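Local structure of putative poly(3-hydroxybutyrate) depolymerase LpqC (3D0K) at residues W119-V124 / M158-H163; H167-A172 / L204-T209; G175-P180 / R242-A247; I210-Q215 / H236-A241. The protein probably hydrolyses ester bonds as a serine hydrolase with an alpha/beta-hydrolase fold, and is a putative depolymerase of poly(3-hydroxybutyrate). All blocks are in the same frame, centred on the assembly; numbering follows the deposited sequence. Where two conformers were deposited one is given.

Contact 1 of 4, residues W119-V124 / M158-H163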
# COMPACT_ATOMS: atom_id res chain seq x y z
N TRP A 119 13.12 4.75 5.49
CA TRP A 119 12.12 3.70 5.80
C TRP A 119 11.79 2.93 4.54
O TRP A 119 11.95 3.44 3.42
CB TRP A 119 10.84 4.28 6.45
CG TRP A 119 11.04 4.98 7.78
CD1 TRP A 119 12.23 5.32 8.39
CD2 TRP A 119 10.00 5.44 8.64
NE1 TRP A 119 11.98 5.97 9.58
CE2 TRP A 119 10.62 6.04 9.77
CE3 TRP A 119 8.60 5.38 8.59
CZ2 TRP A 119 9.89 6.59 10.81
CZ3 TRP A 119 7.86 5.94 9.64
CH2 TRP A 119 8.51 6.54 10.73
N THR A 120 11.35 1.68 4.72
CA THR A 120 10.99 0.80 3.59
C THR A 120 9.96 1.53 2.69
O THR A 120 10.00 1.42 1.45
CB THR A 120 10.39 -0.53 4.08
OG1 THR A 120 11.14 -1.02 5.20
CG2 THR A 120 10.38 -1.63 2.92
N TYR A 121 9.05 2.30 3.31
CA TYR A 121 7.97 2.99 2.57
C TYR A 121 8.52 3.93 1.50
O TYR A 121 7.86 4.13 0.46
CB TYR A 121 7.12 3.83 3.50
CG TYR A 121 6.62 3.07 4.74
CD1 TYR A 121 6.21 1.74 4.63
CD2 TYR A 121 6.59 3.69 6.00
CE1 TYR A 121 5.79 1.02 5.78
CE2 TYR A 121 6.15 3.01 7.15
CZ TYR A 121 5.77 1.67 7.01
OH TYR A 121 5.29 1.02 8.17
N ALA A 122 9.65 4.57 1.80
CA ALA A 122 10.25 5.62 0.93
C ALA A 122 10.77 5.07 -0.41
O ALA A 122 11.02 5.84 -1.37
CB ALA A 122 11.40 6.33 1.68
N LEU A 123 10.97 3.77 -0.47
CA LEU A 123 11.41 3.07 -1.67
C LEU A 123 10.37 3.16 -2.77
O LEU A 123 10.74 3.16 -3.95
CB LEU A 123 11.67 1.60 -1.33
CG LEU A 123 12.91 1.39 -0.44
CD1 LEU A 123 13.01 -0.06 -0.07
CD2 LEU A 123 14.18 1.83 -1.19
N VAL A 124 9.08 3.23 -2.43
CA VAL A 124 8.02 3.33 -3.50
C VAL A 124 8.25 4.56 -4.39
O VAL A 124 8.39 4.43 -5.61
CB VAL A 124 6.59 3.30 -2.93
CG1 VAL A 124 5.51 3.54 -4.07
CG2 VAL A 124 6.37 1.98 -2.23
N MSE A 158 1.61 6.52 3.95
CA MSE A 158 0.86 7.79 3.93
C MSE A 158 1.06 8.63 5.18
O MSE A 158 1.00 9.86 5.09
CB MSE A 158 -0.63 7.57 3.62
CG MSE A 158 -0.82 6.97 2.16
SE MSE A 158 0.02 8.02 0.74
CE MSE A 158 -1.43 9.35 0.74
N SER A 159 1.31 7.99 6.33
CA SER A 159 1.57 8.71 7.57
C SER A 159 2.96 9.35 7.65
O SER A 159 3.20 10.17 8.53
CB SER A 159 1.48 7.73 8.74
OG SER A 159 0.23 7.08 8.73
N SER A 160 3.87 8.90 6.82
CA SER A 160 5.30 9.22 6.99
C SER A 160 5.99 9.81 5.77
O SER A 160 7.06 10.39 5.91
CB SER A 160 6.09 8.00 7.48
OG SER A 160 6.12 7.02 6.44
N GLN A 161 5.36 9.72 4.59
CA GLN A 161 6.02 10.09 3.31
C GLN A 161 5.31 11.22 2.56
O GLN A 161 4.09 11.39 2.73
CB GLN A 161 6.13 8.85 2.37
CG GLN A 161 6.76 7.59 3.05
CD GLN A 161 8.21 7.85 3.46
OE1 GLN A 161 8.98 8.45 2.68
NE2 GLN A 161 8.58 7.46 4.70
N PRO A 162 6.04 12.00 1.74
CA PRO A 162 5.34 12.98 0.89
C PRO A 162 4.25 12.33 -0.00
O PRO A 162 4.42 11.21 -0.52
CB PRO A 162 6.47 13.59 0.03
CG PRO A 162 7.75 13.40 0.87
CD PRO A 162 7.52 12.05 1.58
N HIS A 163 3.14 13.05 -0.21
CA HIS A 163 2.02 12.50 -0.98
C HIS A 163 2.05 12.83 -2.47
O HIS A 163 1.27 12.24 -3.24
CB HIS A 163 0.69 12.93 -0.40
CG HIS A 163 0.46 12.42 0.98
ND1 HIS A 163 -0.42 13.03 1.84
CD2 HIS A 163 1.07 11.43 1.69
CE1 HIS A 163 -0.40 12.40 3.01
NE2 HIS A 163 0.49 11.42 2.95
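Q161 reaches across to Y121 and A122 from CG to the amide tip, a worked example of how a bent glutamine can join apolar packing to hydrogen bonding. From CB the chain starts with CG anti to the carbonyl carbon (chi1 -51°), where CG lies 3.8 Å from Y121 CB. It then turns at chi2 (-64°), so that CD folds over the backbone of A122, 3.9 Å from A122 CA. The two branches of the amide part here. OE1 settles against the methyl of A122, 3.4 Å from CB, in plain van der Waals contact. NE2 turns the other way and donates to S160 OG at 3.0 Å, with the acceptor tilted 18° from the amide plane; it also has a hydrogen bond to the carbonyl of V116.

S160 OG has a second partner, R156 O. The same hydroxyl lies at the edge of the Y121 ring, 3.4 Å from CD2, while S160 CB approaches W119 CZ3 at 3.5 Å. The polar ends of both aromatics are held elsewhere, W119 NE1 by R114 O and Y121 OH by N102 O.

The contact lies between the segment leading into helix 122-133 and the segment in which the chain leaves helix 149-160. Y121 and V124 lean on L157 of the latter helix, V124 also rests on strand 56-60, and M158 and S159 meet L203 of helix 197-205.

Contact 2 of 4, residues H167-A172 / L204-T209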
# COMPACT_ATOMS: atom_id res chain seq x y z
N HIS A 167 -1.68 9.72 -6.91
CA HIS A 167 -3.01 10.21 -7.31
C HIS A 167 -4.20 9.61 -6.51
O HIS A 167 -5.22 10.28 -6.23
CB HIS A 167 -3.20 9.90 -8.79
CG HIS A 167 -4.57 10.22 -9.30
ND1 HIS A 167 -5.00 11.51 -9.53
CD2 HIS A 167 -5.61 9.41 -9.63
CE1 HIS A 167 -6.24 11.48 -9.98
NE2 HIS A 167 -6.63 10.22 -10.04
N ALA A 168 -4.07 8.34 -6.14
CA ALA A 168 -5.10 7.63 -5.37
C ALA A 168 -4.41 6.57 -4.56
O ALA A 168 -3.40 5.99 -5.01
CB ALA A 168 -6.14 6.97 -6.31
N VAL A 169 -4.96 6.27 -3.38
CA VAL A 169 -4.36 5.34 -2.43
C VAL A 169 -5.50 4.60 -1.71
O VAL A 169 -6.47 5.20 -1.23
CB VAL A 169 -3.48 6.05 -1.35
CG1 VAL A 169 -2.91 4.99 -0.34
CG2 VAL A 169 -2.33 6.87 -2.04
N THR A 170 -5.38 3.29 -1.70
CA THR A 170 -6.31 2.39 -1.03
C THR A 170 -5.58 1.38 -0.15
O THR A 170 -4.69 0.65 -0.62
CB THR A 170 -7.14 1.65 -2.05
OG1 THR A 170 -7.95 2.59 -2.75
CG2 THR A 170 -8.05 0.59 -1.35
N ALA A 171 -5.99 1.29 1.13
CA ALA A 171 -5.45 0.28 2.00
C ALA A 171 -6.58 -0.71 2.27
O ALA A 171 -7.65 -0.33 2.72
CB ALA A 171 -4.95 0.90 3.32
N ALA A 172 -6.36 -1.97 1.92
CA ALA A 172 -7.43 -2.92 1.93
C ALA A 172 -7.21 -3.96 3.06
O ALA A 172 -6.15 -4.58 3.13
CB ALA A 172 -7.51 -3.61 0.55
N LEU A 204 -4.42 13.15 7.29
CA LEU A 204 -5.85 13.36 7.44
C LEU A 204 -6.56 13.95 6.24
O LEU A 204 -7.68 13.59 5.98
CB LEU A 204 -6.15 14.19 8.71
CG LEU A 204 -5.80 13.52 10.06
CD1 LEU A 204 -5.90 14.52 11.21
CD2 LEU A 204 -6.71 12.28 10.34
N ALA A 205 -5.89 14.83 5.50
CA ALA A 205 -6.50 15.53 4.37
C ALA A 205 -6.63 14.63 3.15
O ALA A 205 -7.52 14.84 2.29
CB ALA A 205 -5.66 16.77 4.01
N TYR A 206 -5.73 13.65 3.05
CA TYR A 206 -5.59 12.89 1.81
C TYR A 206 -6.85 12.04 1.59
O TYR A 206 -7.37 11.46 2.55
CB TYR A 206 -4.33 12.01 1.83
CG TYR A 206 -4.02 11.49 0.40
CD1 TYR A 206 -4.65 10.35 -0.08
CD2 TYR A 206 -3.15 12.19 -0.47
CE1 TYR A 206 -4.43 9.89 -1.36
CE2 TYR A 206 -2.91 11.72 -1.77
CZ TYR A 206 -3.56 10.56 -2.20
OH TYR A 206 -3.33 10.07 -3.48
N PRO A 207 -7.36 11.97 0.35
CA PRO A 207 -8.56 11.12 0.11
C PRO A 207 -8.28 9.60 0.06
O PRO A 207 -8.64 8.93 -0.92
CB PRO A 207 -9.09 11.66 -1.22
CG PRO A 207 -7.80 12.00 -1.98
CD PRO A 207 -6.92 12.68 -0.88
N MSE A 208 -7.66 9.07 1.09
CA MSE A 208 -7.31 7.67 1.13
C MSE A 208 -8.59 6.86 1.26
O MSE A 208 -9.43 7.26 2.03
CB MSE A 208 -6.44 7.40 2.39
CG MSE A 208 -6.04 5.94 2.45
SE MSE A 208 -4.60 5.75 3.81
CE MSE A 208 -3.59 7.22 3.09
N THR A 209 -8.72 5.73 0.54
CA THR A 209 -9.82 4.77 0.75
C THR A 209 -9.32 3.68 1.71
O THR A 209 -8.25 3.08 1.52
CB THR A 209 -10.25 4.08 -0.57
OG1 THR A 209 -10.62 5.08 -1.51
CG2 THR A 209 -11.44 3.14 -0.37
O HOH W 1 -7.46 7.82 -3.06
O HOH W 2 -8.61 5.46 -3.47
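V169 faces two side chains of the other segment in different ways: Y206 lies across it at about a right angle, and the selenomethionine M208 approaches it obliquely. Its two methyl groups divide the work. CG2 packs against Y206 CE1 at 3.7 Å, and CG1 meets the terminal methyl, CE, of M208 at 4.1 Å. CG of Y206 is anti to the backbone N (chi1 -166°), on the side facing V169, and the hydroxyl at the far end of the ring is hydrogen-bonded to F166 O.

T170 and T209 are oriented otherwise, side by side and pointing the same way, with T170 OG1 3.5 Å from T209 CB. One water joins both hydroxyls and donates to V169 O, while another accepts from V169 N and donates to P207 O. In the backbone, T209 N donates to V169 O at 2.9 Å and A171 N donates to T209 O at 2.9 Å, so that T209 grips the strand on both sides of T170.

This is a parallel bridge. The chain leaves helix 197-205, passes through an inverse gamma turn centred on P207 and enters the sheet beside strand 168-172, closing a beta-alpha-beta crossover of the kind from which alpha/beta-hydrolase sheets are built.

Contact 3 of 4, residues G175-P180 / R242-A247. With SO4 (sulfate ion), chain E.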
# COMPACT_ATOMS: atom_id res chain seq x y z
N GLY A 175 -4.34 -5.64 8.83
CA GLY A 175 -4.54 -6.42 10.07
C GLY A 175 -4.70 -5.51 11.29
O GLY A 175 -5.43 -5.85 12.21
N TRP A 176 -4.02 -4.36 11.32
CA TRP A 176 -4.18 -3.38 12.40
C TRP A 176 -3.54 -2.06 11.93
O TRP A 176 -2.94 -2.02 10.87
CB TRP A 176 -3.55 -3.88 13.73
CG TRP A 176 -2.09 -3.74 13.81
CD1 TRP A 176 -1.16 -4.40 13.03
CD2 TRP A 176 -1.34 -2.92 14.72
NE1 TRP A 176 0.11 -4.01 13.40
CE2 TRP A 176 0.03 -3.13 14.44
CE3 TRP A 176 -1.69 -2.06 15.76
CZ2 TRP A 176 1.07 -2.47 15.15
CZ3 TRP A 176 -0.64 -1.40 16.49
CH2 TRP A 176 0.70 -1.62 16.17
N TYR A 177 -3.67 -1.01 12.72
CA TYR A 177 -3.39 0.32 12.20
C TYR A 177 -2.51 1.11 13.17
O TYR A 177 -2.63 1.02 14.40
CB TYR A 177 -4.71 1.11 12.03
CG TYR A 177 -5.66 0.55 11.01
CD1 TYR A 177 -5.70 1.08 9.69
CD2 TYR A 177 -6.50 -0.54 11.32
CE1 TYR A 177 -6.55 0.57 8.74
CE2 TYR A 177 -7.36 -1.07 10.36
CZ TYR A 177 -7.37 -0.49 9.08
OH TYR A 177 -8.22 -0.99 8.14
N THR A 178 -1.71 1.97 12.57
CA THR A 178 -1.06 3.06 13.32
C THR A 178 -2.13 4.14 13.47
O THR A 178 -2.61 4.72 12.47
CB THR A 178 0.07 3.66 12.45
OG1 THR A 178 1.16 2.70 12.35
CG2 THR A 178 0.65 4.92 13.14
N LEU A 179 -2.48 4.46 14.71
CA LEU A 179 -3.55 5.43 14.93
C LEU A 179 -3.03 6.85 14.75
O LEU A 179 -1.88 7.10 15.03
CB LEU A 179 -4.07 5.27 16.36
CG LEU A 179 -4.58 3.87 16.65
CD1 LEU A 179 -4.92 3.73 18.15
CD2 LEU A 179 -5.79 3.61 15.76
N PRO A 180 -3.89 7.78 14.30
CA PRO A 180 -3.46 9.16 13.95
C PRO A 180 -3.39 10.01 15.22
O PRO A 180 -4.21 10.91 15.46
CB PRO A 180 -4.56 9.63 12.99
CG PRO A 180 -5.78 8.84 13.47
CD PRO A 180 -5.33 7.55 14.02
N ARG A 242 -13.12 0.08 10.86
CA ARG A 242 -14.08 1.09 11.33
C ARG A 242 -13.49 1.93 12.46
O ARG A 242 -13.73 3.14 12.55
CB ARG A 242 -15.36 0.42 11.88
CG ARG A 242 -16.07 -0.52 10.90
CD ARG A 242 -17.63 -0.53 11.22
NE ARG A 242 -18.19 0.58 10.44
CZ ARG A 242 -18.87 0.47 9.30
NH1 ARG A 242 -19.29 1.57 8.68
NH2 ARG A 242 -19.17 -0.72 8.78
N HIS A 243 -12.71 1.28 13.31
CA HIS A 243 -12.05 1.93 14.44
C HIS A 243 -11.07 2.98 13.88
O HIS A 243 -11.05 4.11 14.37
CB HIS A 243 -11.33 0.87 15.27
CG HIS A 243 -10.70 1.39 16.53
ND1 HIS A 243 -9.42 1.92 16.55
CD2 HIS A 243 -11.13 1.41 17.81
CE1 HIS A 243 -9.11 2.27 17.79
NE2 HIS A 243 -10.13 1.97 18.58
N TYR A 244 -10.27 2.61 12.88
CA TYR A 244 -9.29 3.53 12.28
C TYR A 244 -9.95 4.76 11.66
O TYR A 244 -9.54 5.92 11.91
CB TYR A 244 -8.45 2.79 11.22
CG TYR A 244 -7.37 3.60 10.56
CD1 TYR A 244 -6.29 4.16 11.29
CD2 TYR A 244 -7.38 3.75 9.15
CE1 TYR A 244 -5.26 4.89 10.61
CE2 TYR A 244 -6.36 4.41 8.51
CZ TYR A 244 -5.32 4.98 9.25
OH TYR A 244 -4.31 5.64 8.56
N TYR A 245 -10.96 4.49 10.86
CA TYR A 245 -11.77 5.53 10.26
C TYR A 245 -12.31 6.54 11.28
O TYR A 245 -12.16 7.74 11.12
CB TYR A 245 -12.89 4.94 9.41
CG TYR A 245 -13.72 6.00 8.74
CD1 TYR A 245 -13.24 6.71 7.63
CD2 TYR A 245 -15.00 6.31 9.21
CE1 TYR A 245 -14.04 7.67 7.00
CE2 TYR A 245 -15.78 7.31 8.59
CZ TYR A 245 -15.29 7.95 7.50
OH TYR A 245 -16.07 8.92 6.90
N GLU A 246 -12.92 6.06 12.37
CA GLU A 246 -13.46 6.98 13.38
C GLU A 246 -12.34 7.75 14.10
O GLU A 246 -12.51 8.93 14.45
CB GLU A 246 -14.38 6.24 14.37
CG GLU A 246 -15.66 5.64 13.73
CD GLU A 246 -16.11 4.34 14.41
OE1 GLU A 246 -17.25 3.87 14.18
OE2 GLU A 246 -15.28 3.75 15.14
N ALA A 247 -11.19 7.09 14.30
CA ALA A 247 -10.04 7.71 14.96
C ALA A 247 -9.52 8.89 14.13
O ALA A 247 -9.16 9.94 14.68
CB ALA A 247 -8.89 6.65 15.14
S SO4 E . -2.23 -8.78 8.41
O1 SO4 E . -2.28 -7.40 7.93
O2 SO4 E . -1.37 -8.78 9.60
O3 SO4 E . -3.49 -9.35 8.80
O4 SO4 E . -1.51 -9.67 7.52
O HOH W 3 -2.31 6.27 10.23
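H243 and L179 meet first in sequence order: the methyl CD2 of L179 comes up to the edge of the imidazole, 4.1 Å from H243 ND1, with the two side chains crossing at about a right angle.

Next comes Y244, the centre of the contact. Its CG is anti to the backbone N (chi1 -178°), on the side of the loop, and the ring forms an offset stack with Y177, centroids 4.3 Å apart and planes inclined by 20°. The methylene joins in: Y244 CB lies over the middle of the Y177 ring, 3.6 Å from its centroid, a CH-pi contact that extends the stack back to the helix. At the ring's edge, Y244 CE1 approaches T178 O at 3.2 Å. A water then bridges that carbonyl, 2.7 Å from T178 O, to the phenol, at 2.7 Å from Y244 OH.

One turn further on, A247 CB rests 3.8 Å from P180 CD, and P180 CG lies near the A247 carbonyl. Away from the stack, at the start of the loop segment, G175 N donates a weak bond to a sulfate ion.

The loop after strand 168-172 is therefore fastened along one side of helix 237-255. H155 of helix 149-160 adds an edge-to-face partner to Y244, W261 stacks on the same residue, and I210 of strand 209-213 touches both tyrosines of the stack.

Contact 4 of 4, residues I210-Q215 / H236-A241. With SO4 (sulfate ion), chain E.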
# COMPACT_ATOMS: atom_id res chain seq x y z
N ILE A 210 -10.13 3.42 2.73
CA ILE A 210 -9.95 2.25 3.53
C ILE A 210 -10.93 1.25 3.00
O ILE A 210 -12.15 1.48 3.07
CB ILE A 210 -10.24 2.54 4.99
CG1 ILE A 210 -9.29 3.65 5.49
CG2 ILE A 210 -10.21 1.22 5.80
CD1 ILE A 210 -9.94 4.40 6.76
N LEU A 211 -10.41 0.16 2.40
CA LEU A 211 -11.31 -0.80 1.74
C LEU A 211 -11.42 -2.03 2.64
O LEU A 211 -10.40 -2.72 2.89
CB LEU A 211 -10.80 -1.20 0.38
CG LEU A 211 -11.67 -1.92 -0.64
CD1 LEU A 211 -12.93 -1.10 -1.07
CD2 LEU A 211 -10.85 -2.26 -1.92
N ALA A 212 -12.63 -2.28 3.12
CA ALA A 212 -12.83 -3.29 4.18
C ALA A 212 -13.88 -4.34 3.77
O ALA A 212 -15.04 -4.00 3.54
CB ALA A 212 -13.20 -2.60 5.51
N GLY A 213 -13.48 -5.61 3.68
CA GLY A 213 -14.44 -6.69 3.39
C GLY A 213 -15.24 -6.95 4.63
O GLY A 213 -14.68 -7.09 5.74
N ASP A 214 -16.57 -7.01 4.50
CA ASP A 214 -17.41 -7.20 5.69
C ASP A 214 -17.51 -8.64 6.18
O ASP A 214 -18.14 -8.92 7.20
CB ASP A 214 -18.79 -6.53 5.53
CG ASP A 214 -19.74 -7.26 4.57
OD1 ASP A 214 -19.44 -8.39 4.11
OD2 ASP A 214 -20.81 -6.66 4.30
N GLN A 215 -16.88 -9.55 5.44
CA GLN A 215 -16.67 -10.91 5.85
C GLN A 215 -15.22 -11.14 6.36
O GLN A 215 -14.84 -12.28 6.62
CB GLN A 215 -16.99 -11.88 4.69
CG GLN A 215 -18.46 -11.84 4.20
CD GLN A 215 -19.46 -12.01 5.34
OE1 GLN A 215 -20.21 -11.08 5.65
NE2 GLN A 215 -19.45 -13.18 5.99
N HIS A 236 -11.43 -8.27 14.93
CA HIS A 236 -11.18 -8.74 13.58
C HIS A 236 -10.89 -7.54 12.69
O HIS A 236 -11.06 -6.40 13.12
CB HIS A 236 -12.34 -9.62 13.02
CG HIS A 236 -13.72 -9.02 13.21
ND1 HIS A 236 -14.07 -7.79 12.69
CD2 HIS A 236 -14.81 -9.47 13.87
CE1 HIS A 236 -15.31 -7.51 13.04
NE2 HIS A 236 -15.78 -8.51 13.77
N ARG A 237 -10.46 -7.79 11.45
CA ARG A 237 -9.93 -6.69 10.65
C ARG A 237 -11.05 -5.73 10.30
O ARG A 237 -10.82 -4.54 10.17
CB ARG A 237 -9.27 -7.21 9.37
CG ARG A 237 -8.08 -8.19 9.65
CD ARG A 237 -7.36 -8.52 8.38
NE ARG A 237 -6.21 -9.41 8.62
CZ ARG A 237 -6.29 -10.73 8.82
NH1 ARG A 237 -5.16 -11.43 8.99
NH2 ARG A 237 -7.47 -11.35 8.79
N TYR A 238 -12.26 -6.25 10.08
CA TYR A 238 -13.36 -5.39 9.66
C TYR A 238 -13.66 -4.37 10.79
O TYR A 238 -13.79 -3.15 10.53
CB TYR A 238 -14.58 -6.27 9.31
CG TYR A 238 -15.84 -5.50 8.93
CD1 TYR A 238 -15.80 -4.49 7.94
CD2 TYR A 238 -17.08 -5.84 9.50
CE1 TYR A 238 -16.95 -3.81 7.58
CE2 TYR A 238 -18.25 -5.15 9.14
CZ TYR A 238 -18.17 -4.14 8.17
OH TYR A 238 -19.34 -3.46 7.83
N ALA A 239 -13.76 -4.84 12.05
CA ALA A 239 -13.91 -3.90 13.19
C ALA A 239 -12.77 -2.88 13.25
O ALA A 239 -13.00 -1.71 13.54
CB ALA A 239 -13.99 -4.62 14.52
N ARG A 240 -11.54 -3.34 13.01
CA ARG A 240 -10.40 -2.45 13.12
C ARG A 240 -10.44 -1.36 12.08
O ARG A 240 -9.99 -0.21 12.36
CB ARG A 240 -9.08 -3.22 13.04
CG ARG A 240 -8.98 -4.19 14.16
CD ARG A 240 -7.66 -4.99 14.19
NE ARG A 240 -7.75 -5.96 15.28
CZ ARG A 240 -6.91 -6.98 15.46
NH1 ARG A 240 -5.91 -7.19 14.63
NH2 ARG A 240 -7.10 -7.83 16.47
N ALA A 241 -10.91 -1.70 10.88
CA ALA A 241 -11.07 -0.72 9.79
C ALA A 241 -12.01 0.42 10.22
O ALA A 241 -11.70 1.61 10.08
CB ALA A 241 -11.61 -1.42 8.51
S SO4 E . -2.23 -8.78 8.41
O1 SO4 E . -2.28 -7.40 7.93
O2 SO4 E . -1.37 -8.78 9.60
O3 SO4 E . -3.49 -9.35 8.80
O4 SO4 E . -1.51 -9.67 7.52
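A helix-on-sheet contact of the alpha/beta-hydrolase-type sandwich brings A241 and Y238 of helix 237-241 against A212 and I210 of strand 210-213. The two elements run nearly antiparallel, at 149°, as expected for a strand and the long helix that returns the chain to the next strand, 262-266. Their axes come within 8.0 Å, consistent with alanine meeting alanine: A212 CB and A241 CB are 3.6 Å apart. I210 CG2 flanks the same methyl, 4.0 Å from A241 CB, and Y177 covers A241 as well.

Toward the C-terminal end of the strand, the Y238 ring takes over. Its edge meets A212, with CD1 4.0 Å from A212 CB, and one face carries D214. The D214 CA lies 3.7 Å from the ring centroid and only 5° off the normal, a CH-pi contact almost exactly over the centre, and D214 CB sits nearer the hydroxyl end, 3.6 Å from Y238 CZ. The carboxylate leads off elsewhere, with OD1 hydrogen-bonded to G268 N.

Just beyond this strand lies D216, probably the acid of a Ser-His-Asp triad. R237, in the first turn of the helix, forms a salt bridge to it through NH2 and also touches H271, the likely triad histidine. The other edge of the guanidinium holds a sulfate ion, probably from the crystallisation liquor: R237 NE and R237 NH1 both donate to the single oxygen O3 of the sulfate, each at 2.7 Å with an N-H...O angle of 144°.

In the fold
Contact 1 packs helices 122-133 and 149-160, contacts 2 and 4 involve the neighbouring strands 168-172 and 209-213, and contact 3 ties a loop to helix 237-255. Contact 1 closes first along the chain, and its helix 149-160 leads into strand 168-172 of contact 2, about 13 Å away between centres. Contacts 2 and 3 interleave in sequence, whereas contact 4 falls wholly between the segments of contact 3. Contacts 1 and 4, with centres about 23 Å apart, lie on opposite sides of the chain's centre. Contacts 3 and 4, about 10 Å apart between centres, share the sulfate and hold the loop after strand 168-172 and the end of strand 209-213 against one helix, with D216 of the probable triad just beyond that strand.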